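Local coordinates for protein synthesis inhibitor I (Hordeum vulgare, PDB 4FBC) that belongs to the plant ribosome-inactivating protein family and here holds adenosine monophosphate in a pocket of its fold, at residues K5-D11 / P60-H66; Y88-F92 / L102-I107; T98-L102 / T111-G117. The protein carries 3 engineered substitutions. All blocks are in the same frame, centred on the assembly; numbering follows the deposited sequence.

Contact 1: K5-D11 / P60-H66; sequences KMAKNVD and PPSRWFH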
loop_
_atom_site.group_PDB
_atom_site.type_symbol
_atom_site.label_atom_id
_atom_site.label_comp_id
_atom_site.label_asym_id
_atom_site.label_seq_id
_atom_site.Cartn_x
_atom_site.Cartn_y
_atom_site.Cartn_z
ATOM N N LYS A 5 11.590 19.301 -3.540
ATOM C CA LYS A 5 10.403 20.148 -3.453
ATOM C C LYS A 5 9.286 19.455 -2.670
ATOM O O LYS A 5 9.190 18.227 -2.662
ATOM C CB LYS A 5 9.928 20.552 -4.853
ATOM C CG LYS A 5 8.868 21.649 -4.863
ATOM C CD LYS A 5 9.228 22.784 -3.914
ATOM C CE LYS A 5 8.034 23.699 -3.664
ATOM N NZ LYS A 5 7.701 23.810 -2.213
ATOM N N MET A 6 8.452 20.248 -2.004
ATOM C CA MET A 6 7.418 19.705 -1.130
ATOM C C MET A 6 6.226 19.141 -1.902
ATOM O O MET A 6 5.876 19.625 -2.981
ATOM C CB MET A 6 6.948 20.771 -0.133
ATOM C CG MET A 6 8.023 21.195 0.861
ATOM S SD MET A 6 7.342 22.005 2.324
ATOM C CE MET A 6 6.524 23.424 1.593
ATOM N N ALA A 7 5.606 18.110 -1.337
ATOM C CA ALA A 7 4.389 17.537 -1.912
ATOM C C ALA A 7 3.239 18.535 -1.871
ATOM O O ALA A 7 3.232 19.453 -1.043
ATOM C CB ALA A 7 4.000 16.274 -1.155
ATOM N N LYS A 8 2.266 18.339 -2.761
ATOM C CA LYS A 8 1.049 19.154 -2.801
ATOM C C LYS A 8 -0.185 18.296 -2.540
ATOM O O LYS A 8 -0.167 17.100 -2.809
ATOM C CB LYS A 8 0.892 19.812 -4.175
ATOM C CG LYS A 8 2.038 20.724 -4.571
ATOM C CD LYS A 8 1.777 21.391 -5.918
ATOM C CE LYS A 8 2.979 22.220 -6.356
ATOM N NZ LYS A 8 2.741 22.901 -7.660
ATOM N N ASN A 9 -1.248 18.913 -2.027
ATOM C CA ASN A 9 -2.541 18.241 -1.835
ATOM C C ASN A 9 -2.541 17.098 -0.819
ATOM O O ASN A 9 -3.415 16.234 -0.870
ATOM C CB ASN A 9 -3.082 17.732 -3.178
ATOM C CG ASN A 9 -3.141 18.816 -4.230
ATOM O OD1 ASN A 9 -3.584 19.929 -3.958
ATOM N ND2 ASN A 9 -2.685 18.500 -5.436
ATOM N N VAL A 10 -1.583 17.092 0.106
ATOM C CA VAL A 10 -1.537 16.043 1.127
ATOM C C VAL A 10 -2.818 16.021 1.972
ATOM O O VAL A 10 -3.295 14.951 2.373
ATOM C CB VAL A 10 -0.292 16.185 2.021
ATOM C CG1 VAL A 10 -0.335 15.191 3.165
ATOM C CG2 VAL A 10 0.963 15.982 1.196
ATOM N N ASP A 11 -3.388 17.201 2.220
ATOM C CA ASP A 11 -4.648 17.288 2.959
ATOM C C ASP A 11 -5.832 17.595 2.036
ATOM O O ASP A 11 -6.865 18.093 2.481
ATOM C CB ASP A 11 -4.557 18.325 4.090
ATOM C CG ASP A 11 -5.307 17.894 5.344
ATOM O OD1 ASP A 11 -5.577 16.682 5.507
ATOM O OD2 ASP A 11 -5.627 18.769 6.176
ATOM N N PRO A 60 6.237 17.602 -8.015
ATOM C CA PRO A 60 6.370 16.796 -6.791
ATOM C C PRO A 60 5.085 15.990 -6.586
ATOM O O PRO A 60 4.095 16.298 -7.248
ATOM C CB PRO A 60 6.503 17.852 -5.688
ATOM C CG PRO A 60 6.969 19.084 -6.391
ATOM C CD PRO A 60 6.342 19.046 -7.742
ATOM N N PRO A 61 5.093 14.983 -5.693
ATOM C CA PRO A 61 3.880 14.165 -5.527
ATOM C C PRO A 61 2.656 15.009 -5.174
ATOM O O PRO A 61 2.616 15.602 -4.096
ATOM C CB PRO A 61 4.239 13.240 -4.355
ATOM C CG PRO A 61 5.744 13.151 -4.396
ATOM C CD PRO A 61 6.213 14.496 -4.865
ATOM N N SER A 62 1.675 15.061 -6.072
ATOM C CA SER A 62 0.502 15.910 -5.863
ATOM C C SER A 62 -0.833 15.156 -5.871
ATOM O O SER A 62 -1.900 15.777 -5.853
ATOM C CB SER A 62 0.462 17.038 -6.905
ATOM O OG SER A 62 -0.048 16.578 -8.147
ATOM N N ARG A 63 -0.773 13.826 -5.896
ATOM C CA ARG A 63 -1.978 12.992 -5.856
ATOM C C ARG A 63 -1.937 12.086 -4.626
ATOM O O ARG A 63 -1.061 11.225 -4.516
ATOM C CB ARG A 63 -2.097 12.163 -7.146
ATOM C CG ARG A 63 -2.291 12.991 -8.407
ATOM C CD ARG A 63 -2.491 12.118 -9.638
ATOM N NE ARG A 63 -3.718 11.325 -9.528
ATOM C CZ ARG A 63 -3.735 10.021 -9.286
ATOM N NH1 ARG A 63 -2.590 9.358 -9.159
ATOM N NH2 ARG A 63 -4.894 9.377 -9.184
ATOM N N TRP A 64 -2.880 12.297 -3.707
ATOM C CA TRP A 64 -2.890 11.617 -2.405
ATOM C C TRP A 64 -4.266 11.057 -2.076
ATOM O O TRP A 64 -5.272 11.547 -2.586
ATOM C CB TRP A 64 -2.500 12.609 -1.301
ATOM C CG TRP A 64 -1.092 13.124 -1.455
ATOM C CD1 TRP A 64 -0.675 14.146 -2.257
ATOM C CD2 TRP A 64 0.079 12.622 -0.797
ATOM N NE1 TRP A 64 0.687 14.311 -2.139
ATOM C CE2 TRP A 64 1.171 13.392 -1.242
ATOM C CE3 TRP A 64 0.305 11.609 0.132
ATOM C CZ2 TRP A 64 2.474 13.166 -0.796
ATOM C CZ3 TRP A 64 1.600 11.383 0.577
ATOM C CH2 TRP A 64 2.667 12.163 0.113
ATOM N N PHE A 65 -4.308 10.011 -1.248
ATOM C CA PHE A 65 -5.562 9.604 -0.609
ATOM C C PHE A 65 -5.342 9.422 0.882
ATOM O O PHE A 65 -4.197 9.360 1.338
ATOM C CB PHE A 65 -6.198 8.357 -1.268
ATOM C CG PHE A 65 -5.446 7.063 -1.050
ATOM C CD1 PHE A 65 -4.345 6.747 -1.840
ATOM C CD2 PHE A 65 -5.888 6.131 -0.115
ATOM C CE1 PHE A 65 -3.657 5.543 -1.672
ATOM C CE2 PHE A 65 -5.207 4.916 0.064
ATOM C CZ PHE A 65 -4.090 4.625 -0.718
ATOM N N HIS A 66 -6.432 9.384 1.642
ATOM C CA HIS A 66 -6.368 9.106 3.072
ATOM C C HIS A 66 -6.956 7.748 3.413
ATOM O O HIS A 66 -7.910 7.287 2.785
ATOM C CB HIS A 66 -7.108 10.176 3.877
ATOM C CG HIS A 66 -6.396 11.490 3.923
ATOM N ND1 HIS A 66 -6.892 12.581 4.606
ATOM C CD2 HIS A 66 -5.226 11.888 3.367
ATOM C CE1 HIS A 66 -6.056 13.597 4.467
ATOM N NE2 HIS A 66 -5.040 13.204 3.718
HETATM O O HOH W 1 -4.462 14.698 -3.752
#
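P60, W64 and V10 each bury more surface here than any other residue of the two segments, in a contact where the N-terminal loop K5-D11 runs in roughly the same direction as P60-H66, the lead-in to strand 64-70 and its first residues. The P60 ring fits against the start of the loop: its CG lies 3.5 Å from K5 CG and its CB rests on the carbonyl of M6. V10 lies over one face of the W64 indole, CG2 being 3.8 Å from the centroid of the five-membered ring, a CH-pi contact. With CG1 anti to the backbone N (chi1 174°), CG2 is the branch laid on the indole. A7 CB meets the benzo part of the indole, 3.5 Å from W64 CZ2. The P61 carbonyl helps to set the indole's rotation: W64 NE1 and K8 N both donate to P61 O, from opposite faces of its plane. N9 ND2 gives S62 O a nearly straight bond of 2.9 Å (172°) along a lone pair, with the acceptor in the plane of the amide. Further on, H66 NE2 donates to V10 O at 2.8 Å, in the carbonyl plane, and D11 OD1 sits at the ring edge, 3.3 Å from H66 CE1. H66 donates through NE2, which a neutral ring can do; the D11 carboxylate might lend some stability to a protonated form.

Contact 2: Y88-F92 / L102-I107; sequences YLEGF and LTPGLI. With AMP (adenosine monophosphate), chain E.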
loop_
_atom_site.group_PDB
_atom_site.type_symbol
_atom_site.label_atom_id
_atom_site.label_comp_id
_atom_site.label_asym_id
_atom_site.label_seq_id
_atom_site.Cartn_x
_atom_site.Cartn_y
_atom_site.Cartn_z
ATOM N N TYR A 88 2.689 4.866 -1.542
ATOM C CA TYR A 88 3.669 5.063 -0.475
ATOM C C TYR A 88 3.035 5.768 0.694
ATOM O O TYR A 88 2.418 6.815 0.522
ATOM C CB TYR A 88 4.827 5.940 -0.940
ATOM C CG TYR A 88 5.884 5.251 -1.765
ATOM C CD1 TYR A 88 5.611 4.083 -2.452
ATOM C CD2 TYR A 88 7.165 5.789 -1.858
ATOM C CE1 TYR A 88 6.583 3.460 -3.217
ATOM C CE2 TYR A 88 8.145 5.178 -2.618
ATOM C CZ TYR A 88 7.848 4.014 -3.294
ATOM O OH TYR A 88 8.815 3.403 -4.056
ATOM N N LEU A 89 3.223 5.218 1.889
ATOM C CA LEU A 89 2.810 5.905 3.108
ATOM C C LEU A 89 3.828 7.003 3.384
ATOM O O LEU A 89 5.024 6.742 3.379
ATOM C CB LEU A 89 2.796 4.932 4.283
ATOM C CG LEU A 89 2.490 5.527 5.657
ATOM C CD1 LEU A 89 1.102 6.189 5.708
ATOM C CD2 LEU A 89 2.635 4.441 6.733
ATOM N N GLU A 90 3.363 8.223 3.635
ATOM C CA GLU A 90 4.300 9.306 3.952
ATOM C C GLU A 90 3.941 10.112 5.191
ATOM O O GLU A 90 4.809 10.749 5.789
ATOM C CB GLU A 90 4.504 10.236 2.753
ATOM C CG GLU A 90 5.246 9.609 1.575
ATOM C CD GLU A 90 6.684 9.209 1.898
ATOM O OE1 GLU A 90 7.231 9.633 2.940
ATOM O OE2 GLU A 90 7.272 8.455 1.099
ATOM N N GLY A 91 2.671 10.079 5.585
ATOM C CA GLY A 91 2.220 10.844 6.734
ATOM C C GLY A 91 1.161 10.153 7.573
ATOM O O GLY A 91 0.426 9.296 7.080
ATOM N N PHE A 92 1.095 10.501 8.854
ATOM C CA PHE A 92 -0.025 10.074 9.695
ATOM C C PHE A 92 -0.367 11.162 10.701
ATOM O O PHE A 92 0.501 11.924 11.128
ATOM C CB PHE A 92 0.242 8.735 10.391
ATOM C CG PHE A 92 1.360 8.773 11.392
ATOM C CD1 PHE A 92 1.128 9.178 12.700
ATOM C CD2 PHE A 92 2.637 8.380 11.031
ATOM C CE1 PHE A 92 2.156 9.210 13.623
ATOM C CE2 PHE A 92 3.672 8.402 11.951
ATOM C CZ PHE A 92 3.432 8.815 13.245
ATOM N N LEU A 102 7.344 10.739 7.235
ATOM C CA LEU A 102 8.369 9.706 7.191
ATOM C C LEU A 102 9.527 10.124 6.296
ATOM O O LEU A 102 10.491 9.368 6.105
ATOM C CB LEU A 102 7.767 8.393 6.687
ATOM C CG LEU A 102 6.774 7.788 7.672
ATOM C CD1 LEU A 102 5.868 6.779 6.975
ATOM C CD2 LEU A 102 7.540 7.119 8.799
ATOM N N THR A 103 9.421 11.333 5.754
ATOM C CA THR A 103 10.476 11.926 4.936
ATOM C C THR A 103 10.626 13.382 5.369
ATOM O O THR A 103 9.656 14.131 5.337
ATOM C CB THR A 103 10.110 11.887 3.436
ATOM O OG1 THR A 103 9.903 10.529 3.014
ATOM C CG2 THR A 103 11.223 12.507 2.598
ATOM N N PRO A 104 11.836 13.782 5.795
ATOM C CA PRO A 104 12.021 15.160 6.274
ATOM C C PRO A 104 11.778 16.170 5.151
ATOM O O PRO A 104 12.334 16.012 4.061
ATOM C CB PRO A 104 13.493 15.190 6.706
ATOM C CG PRO A 104 13.867 13.731 6.942
ATOM C CD PRO A 104 13.062 12.973 5.918
ATOM N N GLY A 105 10.933 17.167 5.403
ATOM C CA GLY A 105 10.694 18.232 4.445
ATOM C C GLY A 105 9.695 17.951 3.334
ATOM O O GLY A 105 9.501 18.790 2.455
ATOM N N LEU A 106 9.034 16.796 3.370
ATOM C CA LEU A 106 8.116 16.435 2.283
ATOM C C LEU A 106 6.728 17.073 2.421
ATOM O O LEU A 106 6.211 17.670 1.468
ATOM C CB LEU A 106 7.990 14.905 2.156
ATOM C CG LEU A 106 7.110 14.367 1.019
ATOM C CD1 LEU A 106 7.640 14.794 -0.348
ATOM C CD2 LEU A 106 6.973 12.840 1.098
ATOM N N ILE A 107 6.121 16.933 3.597
ATOM C CA ILE A 107 4.761 17.423 3.820
ATOM C C ILE A 107 4.748 18.777 4.524
ATOM O O ILE A 107 5.292 18.914 5.618
ATOM C CB ILE A 107 3.917 16.414 4.640
ATOM C CG1 ILE A 107 3.915 15.045 3.956
ATOM C CG2 ILE A 107 2.494 16.935 4.844
ATOM C CD1 ILE A 107 3.193 13.945 4.755
HETATM P P AMP E . 12.313 2.481 -3.584
HETATM O O1P AMP E . 13.046 2.713 -2.278
HETATM O O2P AMP E . 13.083 1.883 -4.743
HETATM O O3P AMP E . 11.650 3.769 -4.030
HETATM O "O5'" AMP E . 11.001 1.615 -3.310
HETATM C "C5'" AMP E . 10.982 0.212 -3.540
HETATM C "C4'" AMP E . 9.684 -0.399 -3.072
HETATM O "O4'" AMP E . 9.602 -0.314 -1.625
HETATM C "C3'" AMP E . 8.413 0.289 -3.560
HETATM O "O3'" AMP E . 8.032 -0.110 -4.869
HETATM C "C2'" AMP E . 7.394 -0.073 -2.487
HETATM O "O2'" AMP E . 6.896 -1.394 -2.697
HETATM C "C1'" AMP E . 8.269 -0.074 -1.226
HETATM N N9 AMP E . 8.221 1.217 -0.497
HETATM C C8 AMP E . 9.248 2.088 -0.355
HETATM N N7 AMP E . 8.891 3.174 0.382
HETATM C C5 AMP E . 7.599 3.003 0.740
HETATM C C6 AMP E . 6.595 3.763 1.533
HETATM N N6 AMP E . 6.913 4.959 2.100
HETATM N N1 AMP E . 5.355 3.219 1.672
HETATM C C2 AMP E . 5.028 2.036 1.106
HETATM N N3 AMP E . 5.888 1.292 0.383
HETATM C C4 AMP E . 7.167 1.710 0.171
#
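Strand 89-93, inside the mixed sheet of this ribosome-inactivating protein, leads from the AMP pocket and packs against the loop that follows strand 99-101 and makes a type II beta turn from T103 to L106. E90 lies at the centre. Its backbone O accepts from L102 N at 2.9 Å, and it shares a classic beta bulge with G91 opposite A81. The side chain, bent at chi2 (-64°), brings OE1 to T103 OG1, which donates to it at 2.8 Å on the syn side, 34° out of the carboxylate plane. L106 CD2 packs on E90 CG, the two side chains crossing at about a right angle, and I107 CD1 reaches over to G91 CA. On the face opposite the E90 side chain, L102 CD1 touches L89 CG at 3.8 Å. Toward the ligand, the backbone of L89 reads the adenine edge twice: L89 N donates to AMP N1, and AMP N6 donates to L89 O at 2.9 Å. The Y88 ring covers one face of the base, with AMP C5 3.7 Å above its centre, while R179 NH1 gives AMP another bond. At the far end of the tyrosine, Y88 OH donates to AMP O3P at 2.9 Å.

Contact 3: T98-L102 / T111-G117; sequences TWWEL and TYVGFGG. With AMP (adenosine monophosphate), chain E.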
loop_
_atom_site.group_PDB
_atom_site.type_symbol
_atom_site.label_atom_id
_atom_site.label_comp_id
_atom_site.label_asym_id
_atom_site.label_seq_id
_atom_site.Cartn_x
_atom_site.Cartn_y
_atom_site.Cartn_z
ATOM N N THR A 98 -1.423 16.774 15.032
ATOM C CA THR A 98 -0.084 16.837 14.448
ATOM C C THR A 98 0.074 15.863 13.280
ATOM O O THR A 98 -0.156 14.661 13.433
ATOM C CB THR A 98 1.005 16.523 15.495
ATOM O OG1 THR A 98 0.925 17.461 16.575
ATOM C CG2 THR A 98 2.380 16.613 14.870
ATOM N N TRP A 99 0.472 16.381 12.120
ATOM C CA TRP A 99 0.895 15.528 11.008
ATOM C C TRP A 99 2.353 15.121 11.185
ATOM O O TRP A 99 3.241 15.976 11.334
ATOM C CB TRP A 99 0.710 16.243 9.666
ATOM C CG TRP A 99 -0.676 16.113 9.086
ATOM C CD1 TRP A 99 -1.646 17.072 9.051
ATOM C CD2 TRP A 99 -1.239 14.950 8.457
ATOM N NE1 TRP A 99 -2.780 16.577 8.443
ATOM C CE2 TRP A 99 -2.553 15.280 8.064
ATOM C CE3 TRP A 99 -0.756 13.667 8.185
ATOM C CZ2 TRP A 99 -3.390 14.365 7.415
ATOM C CZ3 TRP A 99 -1.587 12.761 7.549
ATOM C CH2 TRP A 99 -2.889 13.116 7.166
ATOM N N TRP A 100 2.588 13.813 11.193
ATOM C CA TRP A 100 3.928 13.258 11.265
ATOM C C TRP A 100 4.307 12.760 9.881
ATOM O O TRP A 100 3.467 12.219 9.164
ATOM C CB TRP A 100 3.971 12.110 12.275
ATOM C CG TRP A 100 3.557 12.540 13.644
ATOM C CD1 TRP A 100 2.291 12.548 14.159
ATOM C CD2 TRP A 100 4.415 13.035 14.677
ATOM N NE1 TRP A 100 2.311 13.013 15.454
ATOM C CE2 TRP A 100 3.602 13.323 15.792
ATOM C CE3 TRP A 100 5.790 13.271 14.763
ATOM C CZ2 TRP A 100 4.123 13.832 16.982
ATOM C CZ3 TRP A 100 6.304 13.768 15.946
ATOM C CH2 TRP A 100 5.474 14.043 17.040
ATOM N N GLU A 101 5.559 12.966 9.492
ATOM C CA GLU A 101 6.018 12.525 8.179
ATOM C C GLU A 101 7.193 11.553 8.275
ATOM O O GLU A 101 7.941 11.546 9.258
ATOM C CB GLU A 101 6.387 13.718 7.304
ATOM C CG GLU A 101 7.518 14.559 7.860
ATOM C CD GLU A 101 7.774 15.792 7.016
ATOM O OE1 GLU A 101 7.215 15.884 5.894
ATOM O OE2 GLU A 101 8.548 16.658 7.475
ATOM N N LEU A 102 7.344 10.739 7.235
ATOM C CA LEU A 102 8.369 9.706 7.191
ATOM C C LEU A 102 9.527 10.124 6.296
ATOM O O LEU A 102 10.491 9.368 6.105
ATOM C CB LEU A 102 7.767 8.393 6.687
ATOM C CG LEU A 102 6.774 7.788 7.672
ATOM C CD1 LEU A 102 5.868 6.779 6.975
ATOM C CD2 LEU A 102 7.540 7.119 8.799
ATOM N N THR A 111 5.739 17.187 11.053
ATOM C CA THR A 111 6.864 16.967 11.959
ATOM C C THR A 111 7.489 15.609 11.653
ATOM O O THR A 111 6.799 14.587 11.664
ATOM C CB THR A 111 6.387 17.000 13.429
ATOM O OG1 THR A 111 5.810 18.281 13.713
ATOM C CG2 THR A 111 7.540 16.738 14.395
ATOM N N TYR A 112 8.789 15.588 11.370
ATOM C CA TYR A 112 9.472 14.336 11.049
ATOM C C TYR A 112 9.457 13.392 12.245
ATOM O O TYR A 112 9.807 13.789 13.366
ATOM C CB TYR A 112 10.906 14.600 10.575
ATOM C CG TYR A 112 11.667 13.352 10.179
ATOM C CD1 TYR A 112 11.170 12.491 9.203
ATOM C CD2 TYR A 112 12.886 13.040 10.772
ATOM C CE1 TYR A 112 11.857 11.353 8.838
ATOM C CE2 TYR A 112 13.588 11.904 10.411
ATOM C CZ TYR A 112 13.065 11.062 9.440
ATOM O OH TYR A 112 13.752 9.929 9.067
ATOM N N VAL A 113 9.041 12.146 12.015
ATOM C CA VAL A 113 8.860 11.191 13.109
ATOM C C VAL A 113 10.169 10.625 13.682
ATOM O O VAL A 113 10.188 10.075 14.796
ATOM C CB VAL A 113 7.904 10.040 12.691
ATOM C CG1 VAL A 113 8.594 9.088 11.734
ATOM C CG2 VAL A 113 7.388 9.293 13.921
ATOM N N GLY A 114 11.262 10.769 12.937
ATOM C CA GLY A 114 12.557 10.300 13.403
ATOM C C GLY A 114 13.163 9.147 12.621
ATOM O O GLY A 114 14.318 8.768 12.853
ATOM N N PHE A 115 12.390 8.596 11.683
ATOM C CA PHE A 115 12.842 7.467 10.863
ATOM C C PHE A 115 12.066 7.445 9.545
ATOM O O PHE A 115 11.020 8.098 9.430
ATOM C CB PHE A 115 12.662 6.138 11.613
ATOM C CG PHE A 115 11.274 5.937 12.158
ATOM C CD1 PHE A 115 10.263 5.433 11.348
ATOM C CD2 PHE A 115 10.980 6.258 13.476
ATOM C CE1 PHE A 115 8.984 5.260 11.845
ATOM C CE2 PHE A 115 9.709 6.087 13.980
ATOM C CZ PHE A 115 8.707 5.587 13.166
ATOM N N GLY A 116 12.576 6.704 8.563
ATOM C CA GLY A 116 11.986 6.663 7.234
ATOM C C GLY A 116 10.976 5.543 7.037
ATOM O O GLY A 116 10.724 4.758 7.958
ATOM N N GLY A 117 10.418 5.448 5.832
ATOM C CA GLY A 117 9.331 4.516 5.576
ATOM C C GLY A 117 9.669 3.267 4.781
ATOM O O GLY A 117 8.771 2.517 4.396
HETATM P P AMP E . 12.313 2.481 -3.584
HETATM O O1P AMP E . 13.046 2.713 -2.278
HETATM O O2P AMP E . 13.083 1.883 -4.743
HETATM O O3P AMP E . 11.650 3.769 -4.030
HETATM O "O5'" AMP E . 11.001 1.615 -3.310
HETATM C "C5'" AMP E . 10.982 0.212 -3.540
HETATM C "C4'" AMP E . 9.684 -0.399 -3.072
HETATM O "O4'" AMP E . 9.602 -0.314 -1.625
HETATM C "C3'" AMP E . 8.413 0.289 -3.560
HETATM O "O3'" AMP E . 8.032 -0.110 -4.869
HETATM C "C2'" AMP E . 7.394 -0.073 -2.487
HETATM O "O2'" AMP E . 6.896 -1.394 -2.697
HETATM C "C1'" AMP E . 8.269 -0.074 -1.226
HETATM N N9 AMP E . 8.221 1.217 -0.497
HETATM C C8 AMP E . 9.248 2.088 -0.355
HETATM N N7 AMP E . 8.891 3.174 0.382
HETATM C C5 AMP E . 7.599 3.003 0.740
HETATM C C6 AMP E . 6.595 3.763 1.533
HETATM N N6 AMP E . 6.913 4.959 2.100
HETATM N N1 AMP E . 5.355 3.219 1.672
HETATM C C2 AMP E . 5.028 2.036 1.106
HETATM N N3 AMP E . 5.888 1.292 0.383
HETATM C C4 AMP E . 7.167 1.710 0.171
HETATM O O HOH W 2 10.860 7.575 3.883
HETATM O O HOH W 3 13.437 9.467 6.035
#
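T111 lies beside W100, its backbone bonding to W99 and E101, the residues flanking W100. Three backbone bonds join the strands: T111 N to W99 O (2.8 Å), E101 N to T111 O (3.0 Å) and V113 N to E101 O (3.0 Å). CA-H...O contacts add to them, from W100 CA to T111 O and, past the paired region, from G116 CA to L102 O. The pairing is parallel, W100 beside T111 and E101 beside Y112, and makes 111-112 the outermost strand of the six-stranded mixed sheet, next to 99-101. Among the apolar contacts, W100 and T111 lie side by side and point the same way, with T111 CG2 3.6 Å from W100 CZ3; CG2 is trans to the backbone N (OG1 at chi1 -60°), which turns the methyl to the indole. L102 CD2 packs against both V113 CG1, at 3.7 Å, and F115 CE1, at 3.8 Å, and V113 CG1 in turn sits over the centre of the F115 ring. The E101 carboxylate goes to the backbone of the following loop, OE1 accepting from I107 N and OE2 from G105 N, and W100 NE1 is hydrogen-bonded to S94 OG. Water contacts gather on L102 O, which accepts from two: one also takes the N-H of G117, a residue of the AMP pocket, and the other lies 3.1 Å from Y112 OH.

All three contacts reach the same mixed sheet. Contacts 2 and 3 have centres about 6 Å apart, share L102 and cross along the chain. Their strands 89-93 and 99-101 are neighbours, F92 O lying 2.8 Å from W100 N, and P104 CD packs 3.6 Å from Y112 CE1. Both touch AMP, contact 2 with Y88 to E90 and contact 3 with G117. Contact 1 lies about 10 Å from contact 2, centre to centre; A7 N is 2.9 Å from L106 O, and V10 CG1 packs on I107 CG2. The side chain of W64 comes within about 8 Å of the nucleotide. Contacts 1 and 3, about 15 Å between centres, meet where W99 CZ2 lies 3.7 Å from D11 OD1.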